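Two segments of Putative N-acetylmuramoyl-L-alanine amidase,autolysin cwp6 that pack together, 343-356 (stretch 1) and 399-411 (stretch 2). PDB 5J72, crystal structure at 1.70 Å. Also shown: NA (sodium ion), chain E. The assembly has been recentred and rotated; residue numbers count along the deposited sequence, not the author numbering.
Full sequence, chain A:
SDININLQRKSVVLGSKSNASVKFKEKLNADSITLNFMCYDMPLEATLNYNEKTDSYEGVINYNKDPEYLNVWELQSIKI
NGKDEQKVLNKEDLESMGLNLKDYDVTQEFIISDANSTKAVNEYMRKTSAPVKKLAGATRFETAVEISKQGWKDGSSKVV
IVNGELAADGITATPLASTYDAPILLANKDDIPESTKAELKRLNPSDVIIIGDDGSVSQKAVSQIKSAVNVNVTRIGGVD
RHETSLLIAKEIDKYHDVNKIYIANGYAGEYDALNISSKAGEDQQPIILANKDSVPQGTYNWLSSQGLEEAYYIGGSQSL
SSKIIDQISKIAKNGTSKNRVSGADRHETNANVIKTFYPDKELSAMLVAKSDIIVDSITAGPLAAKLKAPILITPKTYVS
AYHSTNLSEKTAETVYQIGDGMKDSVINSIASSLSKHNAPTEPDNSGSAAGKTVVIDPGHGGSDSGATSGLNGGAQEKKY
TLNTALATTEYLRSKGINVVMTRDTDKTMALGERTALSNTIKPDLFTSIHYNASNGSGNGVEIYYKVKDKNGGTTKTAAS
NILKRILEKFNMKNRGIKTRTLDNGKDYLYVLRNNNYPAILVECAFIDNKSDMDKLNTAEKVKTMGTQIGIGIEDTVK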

ATOM      1  N   GLY A 343      11.519   5.345  -2.122  1.00 27.08           N
ATOM      2  CA  GLY A 343      11.221   4.584  -3.328  1.00 24.60           C
ATOM      3  C   GLY A 343      11.365   5.505  -4.520  1.00 27.29           C
ATOM      4  O   GLY A 343      11.288   6.698  -4.388  1.00 25.46           O
ATOM      5  N   ALA A 344      11.569   4.919  -5.717  1.00 28.86           N
ATOM      6  CA  ALA A 344      11.718   5.684  -6.961  1.00 30.80           C
ATOM      7  C   ALA A 344      10.444   6.446  -7.275  1.00 30.78           C
ATOM      8  O   ALA A 344      10.479   7.487  -7.912  1.00 27.68           O
ATOM      9  N   ASP A 345       9.282   5.906  -6.842  1.00 25.35           N
ATOM     10  CA  ASP A 345       8.047   6.584  -7.074  1.00 23.45           C
ATOM     11  C   ASP A 345       6.962   6.159  -6.012  1.00 23.62           C
ATOM     12  O   ASP A 345       7.317   5.432  -5.087  1.00 24.76           O
ATOM     13  N   ARG A 346       5.714   6.620  -6.161  1.00 23.11           N
ATOM     14  CA  ARG A 346       4.665   6.349  -5.141  1.00 21.83           C
ATOM     15  C   ARG A 346       4.427   4.832  -4.973  1.00 22.47           C
ATOM     16  O   ARG A 346       4.098   4.406  -3.860  1.00 19.89           O
ATOM     17  N   HIS A 347       4.630   4.002  -6.053  1.00 20.07           N
ATOM     18  CA  HIS A 347       4.364   2.577  -5.940  1.00 20.91           C
ATOM     19  C   HIS A 347       5.472   1.879  -5.280  1.00 21.25           C
ATOM     20  O   HIS A 347       5.221   1.030  -4.427  1.00 20.77           O
ATOM     21  N   GLU A 348       6.756   2.218  -5.643  1.00 19.82           N
ATOM     22  CA  GLU A 348       7.866   1.595  -4.915  1.00 18.72           C
ATOM     23  C   GLU A 348       7.843   2.035  -3.493  1.00 18.26           C
ATOM     24  O   GLU A 348       8.147   1.225  -2.604  1.00 18.62           O
ATOM     25  N   THR A 349       7.482   3.290  -3.221  1.00 18.58           N
ATOM     26  CA  THR A 349       7.486   3.682  -1.789  1.00 18.78           C
ATOM     27  C   THR A 349       6.330   2.902  -1.012  1.00 16.68           C
ATOM     28  O   THR A 349       6.520   2.462   0.094  1.00 17.40           O
ATOM     29  N   ASN A 350       5.189   2.757  -1.673  1.00 16.84           N
ATOM     30  CA  ASN A 350       4.084   1.974  -1.061  1.00 18.02           C
ATOM     31  C   ASN A 350       4.574   0.556  -0.749  1.00 18.52           C
ATOM     32  O   ASN A 350       4.386   0.033   0.368  1.00 16.75           O
ATOM     33  N   ALA A 351       5.295  -0.094  -1.732  1.00 18.41           N
ATOM     34  CA  ALA A 351       5.777  -1.474  -1.488  1.00 19.47           C
ATOM     35  C   ALA A 351       6.821  -1.489  -0.398  1.00 18.77           C
ATOM     36  O   ALA A 351       6.829  -2.438   0.419  1.00 20.72           O
ATOM     37  N   ASN A 352       7.705  -0.458  -0.311  1.00 18.07           N
ATOM     38  CA  ASN A 352       8.731  -0.518   0.749  1.00 17.75           C
ATOM     39  C   ASN A 352       8.111  -0.267   2.130  1.00 18.33           C
ATOM     40  O   ASN A 352       8.615  -0.802   3.151  1.00 19.44           O
ATOM     41  N   VAL A 353       7.073   0.575   2.186  1.00 19.59           N
ATOM     42  CA  VAL A 353       6.409   0.770   3.509  1.00 17.54           C
ATOM     43  C   VAL A 353       5.755  -0.557   3.932  1.00 16.85           C
ATOM     44  O   VAL A 353       5.818  -0.939   5.089  1.00 20.23           O
ATOM     45  N   ILE A 354       5.043  -1.210   2.985  1.00 18.40           N
ATOM     46  CA  ILE A 354       4.419  -2.494   3.342  1.00 19.86           C
ATOM     47  C   ILE A 354       5.513  -3.464   3.766  1.00 20.46           C
ATOM     48  O   ILE A 354       5.394  -4.120   4.798  1.00 19.86           O
ATOM     49  N   LYS A 355       6.619  -3.543   3.002  1.00 17.87           N
ATOM     50  CA  LYS A 355       7.664  -4.480   3.409  1.00 22.10           C
ATOM     51  C   LYS A 355       8.256  -4.159   4.762  1.00 24.55           C
ATOM     52  O   LYS A 355       8.504  -5.068   5.566  1.00 23.22           O
ATOM     53  N   THR A 356       8.460  -2.886   5.058  1.00 20.06           N
ATOM     54  CA  THR A 356       9.097  -2.523   6.317  1.00 18.42           C
ATOM     55  C   THR A 356       8.193  -2.510   7.527  1.00 22.33           C
ATOM     56  O   THR A 356       8.591  -3.003   8.594  1.00 21.74           O
ATOM     57  N   VAL A 399      -1.158  -4.002 -12.068  1.00 22.71           N
ATOM     58  CA  VAL A 399      -0.544  -4.159 -10.773  1.00 20.05           C
ATOM     59  C   VAL A 399       0.879  -3.637 -10.933  1.00 25.12           C
ATOM     60  O   VAL A 399       1.637  -4.142 -11.781  1.00 25.66           O
ATOM     61  N   SER A 400       1.259  -2.640 -10.175  1.00 23.67           N
ATOM     62  CA  SER A 400       2.628  -2.188 -10.258  1.00 26.20           C
ATOM     63  C   SER A 400       3.660  -3.301 -10.008  1.00 24.92           C
ATOM     64  O   SER A 400       3.552  -4.162  -9.128  1.00 22.49           O
ATOM     65  N   ALA A 401       4.752  -3.290 -10.825  1.00 24.80           N
ATOM     66  CA  ALA A 401       5.812  -4.294 -10.667  1.00 24.40           C
ATOM     67  C   ALA A 401       6.491  -4.238  -9.329  1.00 21.51           C
ATOM     68  O   ALA A 401       7.015  -5.230  -8.833  1.00 23.78           O
ATOM     69  N   TYR A 402       6.473  -3.068  -8.682  1.00 20.93           N
ATOM     70  CA  TYR A 402       7.159  -2.968  -7.370  1.00 18.90           C
ATOM     71  C   TYR A 402       6.419  -3.801  -6.282  1.00 21.11           C
ATOM     72  O   TYR A 402       7.024  -4.110  -5.255  1.00 21.87           O
ATOM     73  N   HIS A 403       5.152  -4.151  -6.529  1.00 23.39           N
ATOM     74  CA  HIS A 403       4.378  -4.980  -5.565  1.00 24.59           C
ATOM     75  C   HIS A 403       4.626  -6.460  -5.740  1.00 26.51           C
ATOM     76  O   HIS A 403       4.215  -7.248  -4.897  1.00 22.92           O
ATOM     77  N   SER A 404       5.366  -6.866  -6.808  1.00 27.62           N
ATOM     78  CA  SER A 404       5.468  -8.304  -7.068  1.00 31.63           C
ATOM     79  C   SER A 404       5.939  -9.129  -5.954  1.00 27.52           C
ATOM     80  O   SER A 404       5.344 -10.171  -5.676  1.00 28.88           O
ATOM     81  N   THR A 405       7.017  -8.747  -5.320  1.00 27.08           N
ATOM     82  CA  THR A 405       7.550  -9.564  -4.232  1.00 29.68           C
ATOM     83  C   THR A 405       6.631  -9.680  -2.997  1.00 31.55           C
ATOM     84  O   THR A 405       6.427 -10.768  -2.457  1.00 29.18           O
ATOM     85  N   ASN A 406       6.133  -8.530  -2.502  1.00 26.64           N
ATOM     86  CA  ASN A 406       5.229  -8.551  -1.356  1.00 22.67           C
ATOM     87  C   ASN A 406       3.977  -9.401  -1.717  1.00 22.68           C
ATOM     88  O   ASN A 406       3.559 -10.196  -0.904  1.00 23.96           O
ATOM     89  N   LEU A 407       3.373  -9.192  -2.916  1.00 22.99           N
ATOM     90  CA  LEU A 407       2.139  -9.938  -3.250  1.00 23.21           C
ATOM     91  C   LEU A 407       2.442 -11.466  -3.328  1.00 27.90           C
ATOM     92  O   LEU A 407       1.675 -12.280  -2.806  1.00 27.07           O
ATOM     93  N   SER A 408       3.588 -11.839  -3.919  1.00 27.97           N
ATOM     94  CA  SER A 408       3.985 -13.239  -3.944  1.00 27.36           C
ATOM     95  C   SER A 408       4.228 -13.793  -2.561  1.00 26.93           C
ATOM     96  O   SER A 408       3.616 -14.805  -2.189  1.00 29.62           O
ATOM     97  N   GLU A 409       5.046 -13.177  -1.761  1.00 27.02           N
ATOM     98  CA  GLU A 409       5.361 -13.802  -0.480  1.00 25.69           C
ATOM     99  C   GLU A 409       4.248 -13.824   0.546  1.00 28.14           C
ATOM    100  O   GLU A 409       4.132 -14.785   1.290  1.00 27.15           O
ATOM    101  N   LYS A 410       3.429 -12.767   0.602  1.00 23.75           N
ATOM    102  CA  LYS A 410       2.422 -12.714   1.695  1.00 22.47           C
ATOM    103  C   LYS A 410       1.063 -13.249   1.326  1.00 24.52           C
ATOM    104  O   LYS A 410       0.755 -13.494   0.162  1.00 24.29           O
ATOM    105  N   THR A 411       0.225 -13.423   2.361  1.00 26.52           N
ATOM    106  CA  THR A 411      -1.181 -13.726   2.090  1.00 26.02           C
ATOM    107  C   THR A 411      -1.963 -12.680   2.909  1.00 22.74           C
ATOM    108  O   THR A 411      -1.388 -12.093   3.828  1.00 21.26           O
TER

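Helix 346-356 meets helix 404-409 and the residues just before and after it; the helix axes approach to 10.0 Å, and their N-to-C directions make an angle of 39°. Ala-351 presents its CB toward the other stretch, and this short side chain allows a close approach: Ala-351 CB lies 3.3 Å from Tyr-402 O, so that a methyl group rests on the backbone carbonyl of Tyr-402.

Tyr-402 contributes the largest covered area. With chi1 in m and chi2 near -69°, its ring lies along the first turn of the helix, and Glu-348 covers one face, its CB 3.7 Å from the centroid of the Tyr-402 ring in a CH-pi contact. The backbone sets that CB over the ring; chi1 in t places Glu-348 CG 3.5 Å from Tyr-402 CD1, and chi2 in t extends the chain so that the carboxylate reaches the loop, where Ala-344 N donates to Glu-348 OE1 (2.9 Å). Asp-345, in the p rotamer, turns its carboxylate back over the helix start and caps it: Glu-348 N donates to Asp-345 OD1 at 2.9 Å, while the bond from His-347 N to the same atom is weak.

His-347 (m) points toward stretch 2, bringing its CB within 3.3 Å of Ser-400 OG. Ser-400 OG, with chi1 t, accepts from Tyr-402 N at 3.2 Å. His-403, also m, starts sideways but brings its ring end closer, placing His-403 CE1 3.1 Å from Asn-350 OD1.

Asn-406 supplies the direct hydrogen bond between the stretches. Its m rotamer aims the amide at the helix, and Asn-406 ND2 donates to Ala-351 O at 2.8 Å, a carbonyl that also accepts from Lys-355 N. Ile-354 (m, t) sets its CG2 3.7 Å from Asn-406 ND2 and 4.3 Å from Lys-410 CE. The long Lys-410 chain reaches a water that accepts from Lys-410 NZ (3.0 Å) and donates to Lys-355 O (2.8 Å). The carbonyls of Leu-407, Ser-408 and Lys-410 bind sodium.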

ATOM      1  CB  ALA A 344      12.020   4.707  -8.101  1.00 30.85           C
ATOM      2  CB  ASP A 345       7.499   6.290  -8.468  1.00 24.93           C
ATOM      3  CG  ASP A 345       7.209   4.816  -8.794  1.00 30.80           C
ATOM      4  OD1 ASP A 345       6.881   4.046  -7.875  1.00 29.64           O
ATOM      5  OD2 ASP A 345       7.313   4.439  -9.976  1.00 32.12           O
ATOM      6  CB  ARG A 346       3.346   7.100  -5.519  1.00 20.15           C
ATOM      7  CG  ARG A 346       2.687   6.503  -6.762  1.00 22.92           C
ATOM      8  CD  ARG A 346       1.481   7.332  -7.202  1.00 30.40           C
ATOM      9  NE  ARG A 346       1.915   8.629  -7.677  1.00 36.31           N
ATOM     10  CZ  ARG A 346       1.123   9.511  -8.270  1.00 44.57           C
ATOM     11  NH1 ARG A 346      -0.158   9.232  -8.472  1.00 41.08           N
ATOM     12  NH2 ARG A 346       1.601  10.683  -8.655  1.00 41.03           N
ATOM     13  CB  HIS A 347       4.065   1.968  -7.313  1.00 21.29           C
ATOM     14  CG  HIS A 347       2.961   2.686  -8.013  1.00 24.06           C
ATOM     15  ND1 HIS A 347       3.168   3.371  -9.192  1.00 23.20           N
ATOM     16  CD2 HIS A 347       1.644   2.818  -7.713  1.00 25.13           C
ATOM     17  CE1 HIS A 347       2.014   3.900  -9.575  1.00 25.21           C
ATOM     18  NE2 HIS A 347       1.075   3.585  -8.700  1.00 27.03           N
ATOM     19  CB  GLU A 348       9.289   1.923  -5.532  1.00 17.60           C
ATOM     20  CG  GLU A 348      10.295   0.922  -4.911  1.00 21.80           C
ATOM     21  CD  GLU A 348      11.684   1.046  -5.542  1.00 29.08           C
ATOM     22  OE1 GLU A 348      11.968   2.104  -6.085  1.00 27.42           O
ATOM     23  OE2 GLU A 348      12.452   0.079  -5.464  1.00 32.44           O
ATOM     24  CB  THR A 349       7.208   5.176  -1.694  1.00 22.27           C
ATOM     25  OG1 THR A 349       8.251   5.881  -2.437  1.00 21.47           O
ATOM     26  CG2 THR A 349       7.208   5.629  -0.246  1.00 22.47           C
ATOM     27  CB  ASN A 350       2.926   1.964  -2.026  1.00 14.89           C
ATOM     28  CG  ASN A 350       1.704   1.258  -1.431  1.00 19.76           C
ATOM     29  OD1 ASN A 350       1.346   0.168  -1.905  1.00 17.36           O
ATOM     30  ND2 ASN A 350       1.037   1.825  -0.373  1.00 15.87           N
ATOM     31  CB  ALA A 351       6.377  -2.087  -2.791  1.00 17.93           C
ATOM     32  CB  ASN A 352       9.873   0.543   0.500  1.00 21.80           C
ATOM     33  CG  ASN A 352      10.832   0.020  -0.584  1.00 32.89           C
ATOM     34  OD1 ASN A 352      10.997  -1.220  -0.739  1.00 28.23           O
ATOM     35  ND2 ASN A 352      11.468   0.873  -1.361  1.00 28.43           N
ATOM     36  CB  VAL A 353       5.321   1.867   3.386  1.00 18.92           C
ATOM     37  CG1 VAL A 353       4.292   1.756   4.537  1.00 17.75           C
ATOM     38  CG2 VAL A 353       5.995   3.253   3.360  1.00 17.56           C
ATOM     39  CB  ILE A 354       3.586  -2.986   2.128  1.00 20.90           C
ATOM     40  CG1 ILE A 354       2.324  -2.148   2.085  1.00 19.31           C
ATOM     41  CG2 ILE A 354       3.121  -4.481   2.247  1.00 22.23           C
ATOM     42  CD1 ILE A 354       1.523  -2.218   0.741  1.00 18.49           C
ATOM     43  CB  LYS A 355       8.766  -4.473   2.290  1.00 25.50           C
ATOM     44  CG  LYS A 355      10.052  -5.171   2.689  1.00 30.25           C
ATOM     45  CD  LYS A 355      11.211  -4.695   1.717  1.00 42.66           C
ATOM     46  CE  LYS A 355      11.620  -3.274   2.058  1.00 60.88           C
ATOM     47  NZ  LYS A 355      12.693  -2.750   1.160  1.00 70.34           N
ATOM     48  CB  THR A 356       9.611  -1.091   6.138  1.00 21.78           C
ATOM     49  OG1 THR A 356      10.558  -1.099   5.057  1.00 23.30           O
ATOM     50  CG2 THR A 356      10.274  -0.502   7.417  1.00 22.57           C
ATOM     51  CB  VAL A 399      -0.517  -5.616 -10.318  1.00 22.99           C
ATOM     52  CG1 VAL A 399       0.245  -5.751  -8.971  1.00 23.12           C
ATOM     53  CG2 VAL A 399      -1.947  -6.151 -10.192  1.00 25.99           C
ATOM     54  CB  SER A 400       2.861  -1.048  -9.252  1.00 26.18           C
ATOM     55  OG  SER A 400       4.249  -0.772  -9.147  1.00 26.52           O
ATOM     56  CB  ALA A 401       6.887  -4.071 -11.786  1.00 28.16           C
ATOM     57  CB  TYR A 402       7.191  -1.494  -6.938  1.00 21.96           C
ATOM     58  CG  TYR A 402       8.084  -0.671  -7.846  1.00 16.94           C
ATOM     59  CD1 TYR A 402       9.464  -0.846  -7.845  1.00 22.76           C
ATOM     60  CD2 TYR A 402       7.550   0.260  -8.708  1.00 20.76           C
ATOM     61  CE1 TYR A 402      10.294  -0.100  -8.691  1.00 19.68           C
ATOM     62  CE2 TYR A 402       8.359   1.000  -9.574  1.00 23.34           C
ATOM     63  CZ  TYR A 402       9.726   0.810  -9.561  1.00 24.41           C
ATOM     64  OH  TYR A 402      10.505   1.542 -10.454  1.00 27.38           O
ATOM     65  CB  HIS A 403       2.847  -4.746  -5.751  1.00 21.23           C
ATOM     66  CG  HIS A 403       2.439  -3.354  -5.406  1.00 16.92           C
ATOM     67  ND1 HIS A 403       2.946  -2.701  -4.285  1.00 20.20           N
ATOM     68  CD2 HIS A 403       1.643  -2.470  -6.045  1.00 17.98           C
ATOM     69  CE1 HIS A 403       2.454  -1.463  -4.277  1.00 19.66           C
ATOM     70  NE2 HIS A 403       1.660  -1.300  -5.321  1.00 19.01           N
ATOM     71  CB  SER A 404       6.403  -8.571  -8.258  1.00 34.35           C
ATOM     72  OG  SER A 404       5.891  -7.897  -9.378  1.00 41.05           O
ATOM     73  CB  THR A 405       8.894  -8.986  -3.786  1.00 35.04           C
ATOM     74  OG1 THR A 405       9.674  -8.724  -4.966  1.00 41.05           O
ATOM     75  CG2 THR A 405       9.657  -9.907  -2.896  1.00 36.70           C
ATOM     76  CB  ASN A 406       4.729  -7.105  -1.082  1.00 22.72           C
ATOM     77  CG  ASN A 406       5.801  -6.222  -0.421  1.00 29.23           C
ATOM     78  OD1 ASN A 406       6.791  -6.734   0.130  1.00 27.81           O
ATOM     79  ND2 ASN A 406       5.688  -4.901  -0.444  1.00 21.90           N
ATOM     80  CB  LEU A 407       1.516  -9.426  -4.533  1.00 21.58           C
ATOM     81  CG  LEU A 407       1.021  -7.981  -4.409  1.00 24.44           C
ATOM     82  CD1 LEU A 407       0.468  -7.543  -5.701  1.00 25.03           C
ATOM     83  CD2 LEU A 407      -0.124  -7.915  -3.336  1.00 25.84           C
ATOM     84  CB  SER A 408       5.262 -13.438  -4.784  1.00 30.39           C
ATOM     85  OG  SER A 408       5.597 -14.814  -4.727  1.00 33.45           O
ATOM     86  CB  GLU A 409       6.531 -13.106   0.174  1.00 30.87           C
ATOM     87  CG  GLU A 409       7.774 -13.171  -0.719  1.00 46.18           C
ATOM     88  CD  GLU A 409       9.062 -12.726  -0.026  1.00 61.60           C
ATOM     89  OE1 GLU A 409       9.026 -11.825   0.858  1.00 62.80           O
ATOM     90  OE2 GLU A 409      10.127 -13.289  -0.389  1.00 66.42           O
ATOM     91  CB  LYS A 410       2.209 -11.228   2.110  1.00 22.89           C
ATOM     92  CG  LYS A 410       3.484 -10.554   2.612  1.00 23.13           C
ATOM     93  CD  LYS A 410       3.203  -9.092   3.212  1.00 24.25           C
ATOM     94  CE  LYS A 410       4.490  -8.367   3.587  1.00 20.37           C
ATOM     95  NZ  LYS A 410       5.150  -8.958   4.754  1.00 21.45           N
ATOM     96  CB  THR A 411      -1.584 -15.161   2.582  1.00 28.68           C
ATOM     97  OG1 THR A 411      -1.333 -15.265   3.998  1.00 23.71           O
ATOM     98  CG2 THR A 411      -0.804 -16.242   1.863  1.00 26.46           C
TER
HETATM   99 NA    NA E 703       1.098 -14.358  -1.915  1.00 26.00          NA
HETATM  100  O   HOH W   1       7.906  -7.670   4.838  1.00 30.69           O